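Long-range contacts in gram-negative insecticidal protein (Chromobacterium piscinae, PDB 6FBM), which is an insecticidal toxin of the MACPF and beta-tripod families that probably acts by forming pores in target-cell membranes: residues F43-D48 against F59-M63; L13-M19 against W131-L135; K353-Q357 against L418-M422. All blocks are in the same frame, centred on the assembly; numbering follows the deposited sequence.

Contact 1: F43-D48 against F59-M63; sequences FGGELD and FPRSM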
loop_
_atom_site.group_PDB
_atom_site.type_symbol
_atom_site.label_atom_id
_atom_site.label_comp_id
_atom_site.label_asym_id
_atom_site.label_seq_id
_atom_site.Cartn_x
_atom_site.Cartn_y
_atom_site.Cartn_z
ATOM N N PHE A 43 4.268 17.107 -30.213
ATOM C CA PHE A 43 5.689 16.743 -30.089
ATOM C C PHE A 43 6.081 15.400 -30.707
ATOM O O PHE A 43 7.228 14.974 -30.555
ATOM C CB PHE A 43 6.116 16.802 -28.620
ATOM C CG PHE A 43 6.203 18.187 -28.079
ATOM C CD1 PHE A 43 7.185 19.050 -28.533
ATOM C CD2 PHE A 43 5.312 18.629 -27.112
ATOM C CE1 PHE A 43 7.263 20.326 -28.033
ATOM C CE2 PHE A 43 5.399 19.904 -26.601
ATOM C CZ PHE A 43 6.371 20.750 -27.053
ATOM N N GLY A 44 5.138 14.756 -31.402
ATOM C CA GLY A 44 5.332 13.431 -31.964
ATOM C C GLY A 44 5.071 12.396 -30.884
ATOM O O GLY A 44 5.323 12.644 -29.649
ATOM N N GLY A 45 4.556 11.249 -31.322
ATOM C CA GLY A 45 4.259 10.142 -30.415
ATOM C C GLY A 45 5.452 9.245 -30.147
ATOM O O GLY A 45 5.357 8.376 -29.279
ATOM N N GLU A 46 6.565 9.456 -30.863
ATOM C CA GLU A 46 7.762 8.690 -30.622
ATOM C C GLU A 46 8.427 9.203 -29.340
ATOM O O GLU A 46 8.537 10.412 -29.116
ATOM C CB GLU A 46 8.743 8.752 -31.799
ATOM C CG GLU A 46 8.227 8.157 -33.100
ATOM C CD GLU A 46 7.711 9.204 -34.097
ATOM O OE1 GLU A 46 7.416 10.386 -33.724
ATOM O OE2 GLU A 46 7.597 8.835 -35.304
ATOM N N LEU A 47 8.884 8.254 -28.527
ATOM C CA LEU A 47 9.434 8.538 -27.226
ATOM C C LEU A 47 10.827 7.947 -27.093
ATOM O O LEU A 47 11.113 6.868 -27.628
ATOM C CB LEU A 47 8.547 7.951 -26.111
ATOM C CG LEU A 47 7.077 8.380 -26.111
ATOM C CD1 LEU A 47 6.289 7.611 -25.087
ATOM C CD2 LEU A 47 6.936 9.882 -25.905
ATOM N N ASP A 48 11.688 8.692 -26.396
ATOM C CA ASP A 48 12.956 8.191 -25.967
ATOM C C ASP A 48 12.779 7.713 -24.551
ATOM O O ASP A 48 11.911 8.173 -23.867
ATOM C CB ASP A 48 14.008 9.330 -26.008
ATOM C CG ASP A 48 15.114 9.090 -26.975
ATOM O OD1 ASP A 48 15.663 7.940 -26.858
ATOM O OD2 ASP A 48 15.552 10.104 -27.643
ATOM N N PHE A 59 9.990 10.306 -22.646
ATOM C CA PHE A 59 9.665 11.687 -23.024
ATOM C C PHE A 59 9.701 11.746 -24.544
ATOM O O PHE A 59 10.253 10.849 -25.165
ATOM C CB PHE A 59 10.661 12.676 -22.421
ATOM C CG PHE A 59 12.072 12.392 -22.797
ATOM C CD1 PHE A 59 12.815 11.455 -22.108
ATOM C CD2 PHE A 59 12.660 13.056 -23.855
ATOM C CE1 PHE A 59 14.122 11.176 -22.468
ATOM C CE2 PHE A 59 13.980 12.782 -24.234
ATOM C CZ PHE A 59 14.713 11.837 -23.538
ATOM N N PRO A 60 9.099 12.782 -25.149
ATOM C CA PRO A 60 9.127 12.871 -26.604
ATOM C C PRO A 60 10.535 13.045 -27.179
ATOM O O PRO A 60 11.325 13.820 -26.652
ATOM C CB PRO A 60 8.262 14.099 -26.889
ATOM C CG PRO A 60 7.343 14.152 -25.695
ATOM C CD PRO A 60 8.273 13.860 -24.575
ATOM N N ARG A 61 10.841 12.283 -28.231
ATOM C CA ARG A 61 12.114 12.376 -28.966
ATOM C C ARG A 61 12.468 13.791 -29.374
ATOM O O ARG A 61 13.639 14.131 -29.382
ATOM C CB ARG A 61 12.082 11.529 -30.238
ATOM C CG ARG A 61 12.860 10.234 -30.105
ATOM C CD ARG A 61 12.564 9.298 -31.286
ATOM N NE ARG A 61 12.667 7.912 -30.831
ATOM C CZ ARG A 61 13.806 7.283 -30.510
ATOM N NH1 ARG A 61 14.998 7.858 -30.714
ATOM N NH2 ARG A 61 13.749 6.014 -30.075
ATOM N N SER A 62 11.463 14.593 -29.691
ATOM C CA SER A 62 11.696 15.970 -30.058
ATOM C C SER A 62 12.222 16.855 -28.933
ATOM O O SER A 62 12.715 17.953 -29.212
ATOM C CB SER A 62 10.404 16.596 -30.633
ATOM O OG SER A 62 9.305 16.451 -29.719
ATOM N N MET A 63 12.135 16.413 -27.668
ATOM C CA MET A 63 12.690 17.197 -26.565
ATOM C C MET A 63 14.033 16.645 -26.236
ATOM O O MET A 63 14.335 15.482 -26.564
ATOM C CB MET A 63 11.808 17.145 -25.328
ATOM C CG MET A 63 10.366 17.530 -25.598
ATOM S SD MET A 63 9.412 17.621 -24.065
ATOM C CE MET A 63 7.758 17.914 -24.735
HETATM O O HOH W 1 8.766 12.961 -30.209
#

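Contact 2: L13-M19 against W131-L135; sequences LPGVTSM and WYISL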
loop_
_atom_site.group_PDB
_atom_site.type_symbol
_atom_site.label_atom_id
_atom_site.label_comp_id
_atom_site.label_asym_id
_atom_site.label_seq_id
_atom_site.Cartn_x
_atom_site.Cartn_y
_atom_site.Cartn_z
ATOM N N LEU A 13 8.396 11.298 -17.834
ATOM C CA LEU A 13 9.477 12.082 -17.250
ATOM C C LEU A 13 8.843 13.326 -16.656
ATOM O O LEU A 13 8.181 14.056 -17.356
ATOM C CB LEU A 13 10.485 12.528 -18.301
ATOM C CG LEU A 13 11.670 13.372 -17.788
ATOM C CD1 LEU A 13 12.708 12.516 -17.033
ATOM C CD2 LEU A 13 12.273 14.134 -18.970
ATOM N N PRO A 14 9.031 13.545 -15.340
ATOM C CA PRO A 14 8.472 14.750 -14.756
ATOM C C PRO A 14 8.993 16.030 -15.436
ATOM O O PRO A 14 10.177 16.134 -15.806
ATOM C CB PRO A 14 8.943 14.666 -13.305
ATOM C CG PRO A 14 9.070 13.227 -13.019
ATOM C CD PRO A 14 9.587 12.629 -14.305
ATOM N N GLY A 15 8.069 16.961 -15.643
ATOM C CA GLY A 15 8.339 18.187 -16.369
ATOM C C GLY A 15 7.801 18.188 -17.784
ATOM O O GLY A 15 7.482 19.259 -18.321
ATOM N N VAL A 16 7.680 17.013 -18.397
ATOM C CA VAL A 16 7.318 16.953 -19.794
ATOM C C VAL A 16 6.022 17.684 -20.099
ATOM O O VAL A 16 5.909 18.288 -21.159
ATOM C CB VAL A 16 7.226 15.504 -20.308
ATOM C CG1 VAL A 16 6.642 15.460 -21.711
ATOM C CG2 VAL A 16 8.609 14.884 -20.401
ATOM N N THR A 17 5.054 17.635 -19.187
ATOM C CA THR A 17 3.740 18.248 -19.405
ATOM C C THR A 17 3.812 19.749 -19.367
ATOM O O THR A 17 2.881 20.403 -19.806
ATOM C CB THR A 17 2.704 17.837 -18.345
ATOM O OG1 THR A 17 3.183 18.222 -17.046
ATOM C CG2 THR A 17 2.447 16.321 -18.381
ATOM N N SER A 18 4.888 20.293 -18.804
ATOM C CA SER A 18 5.083 21.742 -18.790
ATOM C C SER A 18 5.687 22.287 -20.069
ATOM O O SER A 18 5.576 23.466 -20.318
ATOM C CB SER A 18 5.968 22.135 -17.624
ATOM O OG SER A 18 5.374 21.707 -16.428
ATOM N N MET A 19 6.319 21.432 -20.862
ATOM C CA MET A 19 7.068 21.888 -22.008
ATOM C C MET A 19 6.145 22.320 -23.146
ATOM O O MET A 19 5.117 21.685 -23.433
ATOM C CB MET A 19 8.033 20.821 -22.479
ATOM C CG MET A 19 9.065 20.431 -21.427
ATOM S SD MET A 19 9.880 21.809 -20.578
ATOM C CE MET A 19 10.912 22.443 -21.921
ATOM N N TRP A 131 16.976 17.800 -13.723
ATOM C CA TRP A 131 17.289 17.889 -15.137
ATOM C C TRP A 131 16.677 19.112 -15.768
ATOM O O TRP A 131 15.822 19.767 -15.166
ATOM C CB TRP A 131 16.818 16.639 -15.889
ATOM C CG TRP A 131 15.429 16.283 -15.616
ATOM C CD1 TRP A 131 14.346 16.762 -16.253
ATOM C CD2 TRP A 131 14.961 15.339 -14.653
ATOM N NE1 TRP A 131 13.187 16.151 -15.762
ATOM C CE2 TRP A 131 13.564 15.246 -14.801
ATOM C CE3 TRP A 131 15.595 14.498 -13.746
ATOM C CZ2 TRP A 131 12.783 14.434 -13.993
ATOM C CZ3 TRP A 131 14.833 13.678 -12.957
ATOM C CH2 TRP A 131 13.440 13.647 -13.080
ATOM N N TYR A 132 17.155 19.425 -16.971
ATOM C CA TYR A 132 16.576 20.435 -17.814
ATOM C C TYR A 132 15.893 19.698 -18.953
ATOM O O TYR A 132 16.361 18.649 -19.400
ATOM C CB TYR A 132 17.650 21.382 -18.356
ATOM C CG TYR A 132 18.517 22.057 -17.301
ATOM C CD1 TYR A 132 18.103 23.252 -16.710
ATOM C CD2 TYR A 132 19.764 21.542 -16.920
ATOM C CE1 TYR A 132 18.877 23.907 -15.749
ATOM C CE2 TYR A 132 20.547 22.182 -15.954
ATOM C CZ TYR A 132 20.104 23.371 -15.361
ATOM O OH TYR A 132 20.852 24.054 -14.384
ATOM N N ILE A 133 14.764 20.224 -19.394
ATOM C CA ILE A 133 14.134 19.768 -20.620
ATOM C C ILE A 133 14.155 20.989 -21.519
ATOM O O ILE A 133 13.941 22.115 -21.044
ATOM C CB ILE A 133 12.687 19.280 -20.446
ATOM C CG1 ILE A 133 12.556 18.407 -19.188
ATOM C CG2 ILE A 133 12.248 18.541 -21.693
ATOM C CD1 ILE A 133 11.154 17.981 -18.860
ATOM N N SER A 134 14.453 20.778 -22.796
ATOM C CA SER A 134 14.481 21.878 -23.754
ATOM C C SER A 134 13.850 21.444 -25.057
ATOM O O SER A 134 13.881 20.275 -25.415
ATOM C CB SER A 134 15.904 22.361 -23.974
ATOM O OG SER A 134 16.718 21.295 -24.435
ATOM N N LEU A 135 13.224 22.411 -25.710
ATOM C CA LEU A 135 12.561 22.216 -26.986
ATOM C C LEU A 135 13.454 22.674 -28.139
ATOM O O LEU A 135 14.457 23.376 -27.925
ATOM C CB LEU A 135 11.278 23.044 -27.026
ATOM C CG LEU A 135 10.229 22.680 -25.973
ATOM C CD1 LEU A 135 8.984 23.510 -26.200
ATOM C CD2 LEU A 135 9.871 21.203 -26.024
#

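Contact 3: K353-Q357 against L418-M422; sequences KMVGQ and LGDVM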
loop_
_atom_site.group_PDB
_atom_site.type_symbol
_atom_site.label_atom_id
_atom_site.label_comp_id
_atom_site.label_asym_id
_atom_site.label_seq_id
_atom_site.Cartn_x
_atom_site.Cartn_y
_atom_site.Cartn_z
ATOM N N LYS A 353 8.156 61.441 19.435
ATOM C CA LYS A 353 9.540 61.674 19.850
ATOM C C LYS A 353 10.006 63.101 19.553
ATOM O O LYS A 353 9.620 63.695 18.557
ATOM C CB LYS A 353 10.464 60.674 19.168
ATOM C CG LYS A 353 10.055 59.213 19.319
ATOM C CD LYS A 353 10.151 58.699 20.766
ATOM C CE LYS A 353 9.566 57.302 20.899
ATOM N NZ LYS A 353 10.064 56.651 22.138
ATOM N N MET A 354 10.840 63.614 20.445
ATOM C CA MET A 354 11.483 64.917 20.315
ATOM C C MET A 354 12.640 64.824 19.368
ATOM O O MET A 354 13.394 63.838 19.418
ATOM C CB MET A 354 12.001 65.382 21.680
ATOM C CG MET A 354 12.758 66.704 21.685
ATOM S SD MET A 354 13.219 67.052 23.369
ATOM C CE MET A 354 14.316 68.452 23.096
ATOM N N VAL A 355 12.786 65.852 18.522
ATOM C CA VAL A 355 13.958 65.970 17.640
ATOM C C VAL A 355 14.831 67.206 17.892
ATOM O O VAL A 355 15.948 67.297 17.356
ATOM C CB VAL A 355 13.545 65.934 16.171
ATOM C CG1 VAL A 355 12.944 64.575 15.864
ATOM C CG2 VAL A 355 12.576 67.053 15.826
ATOM N N GLY A 356 14.342 68.144 18.717
ATOM C CA GLY A 356 15.058 69.386 18.985
ATOM C C GLY A 356 14.334 70.267 19.964
ATOM O O GLY A 356 13.161 70.034 20.254
ATOM N N GLN A 357 15.058 71.255 20.492
ATOM C CA GLN A 357 14.480 72.309 21.339
ATOM C C GLN A 357 13.969 73.440 20.502
ATOM O O GLN A 357 14.502 73.710 19.426
ATOM C CB GLN A 357 15.507 72.890 22.316
ATOM C CG GLN A 357 15.411 72.250 23.667
ATOM C CD GLN A 357 16.484 72.685 24.599
ATOM O OE1 GLN A 357 17.415 73.397 24.226
ATOM N NE2 GLN A 357 16.373 72.249 25.835
ATOM N N LEU A 418 18.161 66.743 14.313
ATOM C CA LEU A 418 17.462 67.872 13.710
ATOM C C LEU A 418 17.597 69.174 14.496
ATOM O O LEU A 418 17.373 70.255 13.945
ATOM C CB LEU A 418 15.995 67.546 13.534
ATOM C CG LEU A 418 15.669 66.244 12.787
ATOM C CD1 LEU A 418 14.180 66.205 12.442
ATOM C CD2 LEU A 418 16.509 66.102 11.509
ATOM N N GLY A 419 18.002 69.078 15.767
ATOM C CA GLY A 419 18.214 70.251 16.581
ATOM C C GLY A 419 19.047 70.008 17.808
ATOM O O GLY A 419 19.019 68.924 18.374
ATOM N N ASP A 420 19.763 71.048 18.235
ATOM C CA ASP A 420 20.557 70.971 19.451
ATOM C C ASP A 420 19.714 71.262 20.671
ATOM O O ASP A 420 18.583 71.691 20.567
ATOM C CB ASP A 420 21.755 71.912 19.367
ATOM C CG ASP A 420 22.752 71.495 18.306
ATOM O OD1 ASP A 420 22.815 70.306 17.956
ATOM O OD2 ASP A 420 23.484 72.364 17.811
ATOM N N VAL A 421 20.316 71.015 21.819
ATOM C CA VAL A 421 19.695 71.182 23.116
ATOM C C VAL A 421 20.619 72.004 23.988
ATOM O O VAL A 421 21.794 71.657 24.160
ATOM C CB VAL A 421 19.504 69.814 23.779
ATOM C CG1 VAL A 421 18.984 69.974 25.190
ATOM C CG2 VAL A 421 18.578 68.947 22.931
ATOM N N MET A 422 20.101 73.093 24.527
ATOM C CA MET A 422 20.846 73.914 25.463
ATOM C C MET A 422 20.570 73.405 26.851
ATOM O O MET A 422 19.454 73.017 27.156
ATOM C CB MET A 422 20.400 75.369 25.394
ATOM C CG MET A 422 20.606 76.020 24.053
ATOM S SD MET A 422 22.294 76.054 23.487
ATOM C CE MET A 422 23.103 77.003 24.750
HETATM O O HOH W 2 16.807 64.903 16.098
HETATM O O HOH W 3 16.974 71.924 28.738
HETATM O O HOH W 4 17.006 72.421 18.449
#

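Contact 1: F43-D48 against F59-M63
A beta hairpin can be held together well beyond its last ladder pair, and the base of the hairpin 47-52/55-60 shows how. At Phe43 the chain is still loop, yet it already meets the returning segment: Ser62 OG donates a hydrogen bond to Phe43 O (2.7 Å), and Met63 CE lies over one face of the Phe43 ring, 3.5 Å from its centroid (CH-pi), with Met63 SD 5.0 Å from that centroid in a Met-aromatic contact. Phe43 CB also rests on Pro60 CB at 3.9 Å. Gly44 turns the backbone with a positive phi of 83°, and by Glu46 the chain is back beside its partner. Glu46 O accepts from Arg61 N (3.1 Å, nearly linear). A water donates to both Phe43 O (2.6 Å) and Glu46 O (2.8 Å) and accepts from Ser62 N (3.2 Å), filling the gap where the backbones separate. Leu47 and Pro60 form a non-hydrogen-bonded antiparallel pair, CA atoms 4.4 Å apart; Leu47 N bonds instead to Tyr269 OH of the second subunit. Asp48 then closes the hydrogen-bonded pair with Phe59, through Asp48 N to Phe59 O (2.9 Å) and Phe59 N to Asp48 O (3.1 Å). Their side chains share a face of the sheet, so Asp48 CB lies over the Phe59 ring, 4.0 Å from its centroid. Asp48 OD2 makes a long salt bridge with Arg61 NH1 (3.8 Å), by charge alone. From the last ladder pair, Pro60 to Met63 forms a type I beta turn, closed by Met63 N to Pro60 O (2.9 Å): the open end of a two-stranded antiparallel hairpin, leading into strand 64-78.

Contact 2: L13-M19 against W131-L135
Strands often bind a neighbouring loop through one face alone, and the end of strand 120-134 is a clear case. Trp131 points toward the segment 13-19 and supplies the sole hydrogen bond between the two: Trp131 NE1 donates to Pro14 O at 3.0 Å, the oxygen lying near the ring plane. The six-membered part of the indole packs against Leu13 and Pro14, with Trp131 CZ2 3.6 Å from Leu13 CD1 and 3.7 Å from Pro14 CD. Tyr132 points away, and its side chain touches His70 and Asp72 of strand 64-78. Ile133 returns to the contact and fills its middle. Ile133 CD1 reaches Leu13 CD2 (4.0 Å), Gly15 C (3.5 Å) and Val16 CG2 (4.3 Å), pressing into the type II turn Leu13-Val16, which Val16 N to Leu13 O (3.2 Å) closes. Gly15 has no side chain, and a CB there would clash with Ile133 CD1; its phi of 103° also suits glycine. On the other flank, Ile133 CG2 meets Met19 CG at 3.7 Å, while Met19 CE comes within 3.2 Å of Ile133 O. Ser134 again turns away, leaving Leu135 to finish the row with Leu135 CD2 4.0 Å from Met19 CB. On the strand's two sides, backbone hydrogen bonds to Val177 and Ala175 of strand 170-177 and to His66 and His64 of strand 64-78 hold it in the MACPF sheet. The chemistry implies that, between these two segments, the contact rests mainly on apolar packing, with one directional bond at the Trp131 end.

Contact 3: K353-Q357 against L418-M422
Where two chain segments meet at the ends of strands in a buried interior, their backbone polar groups must find partners without a continuous ladder, and here one glutamine and three waters do much of that work. Gln357 reaches across to mimic a strand neighbour: Gln357 OE1 accepts from Met422 N (2.7 Å), and Gln357 NE2 makes a weak hydrogen bond to Met422 O (3.4 Å), so one amide group pairs with both polar atoms of a single residue. Gln357 NE2 is further satisfied by Asn345 OD1, and a water accepts weakly from it (3.0 Å) while lying 3.1 Å from Met422 O. A second water donates to Val355 O (2.8 Å) and accepts from Leu418 N (2.9 Å). A third lies 3.0 Å from Gln357 O and 2.7 Å from Asp420 O, between the two carbonyls. Asp420 directs its own CB away; its OD2 is met by Gly485 N and by a salt bridge to Arg408 NH2, while Gly419 O accepts from Tyr437 OH. Between these polar ends the backbones come very close, Gly356 CA and Gly419 CA 4.1 Å apart, where a CB on either would be tight against the other. Val355 CB on Leu418 CD1 (3.8 Å) and Met354 CE on Val421 CG2 (4.3 Å) add apolar packing. The CA 354 to 357 and CA 418 to 422 directions differ by 52°. In this Vps62-like part, probably the beta-tripod region, strand 352-354 enters paired antiparallel with 373-376, Met354 also bonding by its backbone to Asp436 and Val438; strand 421-426 leaves paired with 403-410, and strands 342-346 and 439-441 pack against the junction.

How the contacts relate
Contacts 1 and 2 form one continuous patch, their centres 11 Å apart. Phe43 CE1 touches Leu135 CD2 at 3.4 Å, and Val16 packs on Phe59 and Pro60 of the hairpin, Val16 CG2 3.6 Å from Phe59 CB and Val16 CG1 3.7 Å from Pro60 CD. Through these touching atoms the hairpin base and the N-terminal loop pack together at the end of the MACPF sheet; along the chain, the long loop that contact 2 closes contains contact 1. Contact 3 belongs to the Vps62-like part of the chain, on the opposite side of its centre: centres lie about 74 Å from contact 1 and 64 Å from contact 2, with nearest atoms about 60 and 50 Å apart.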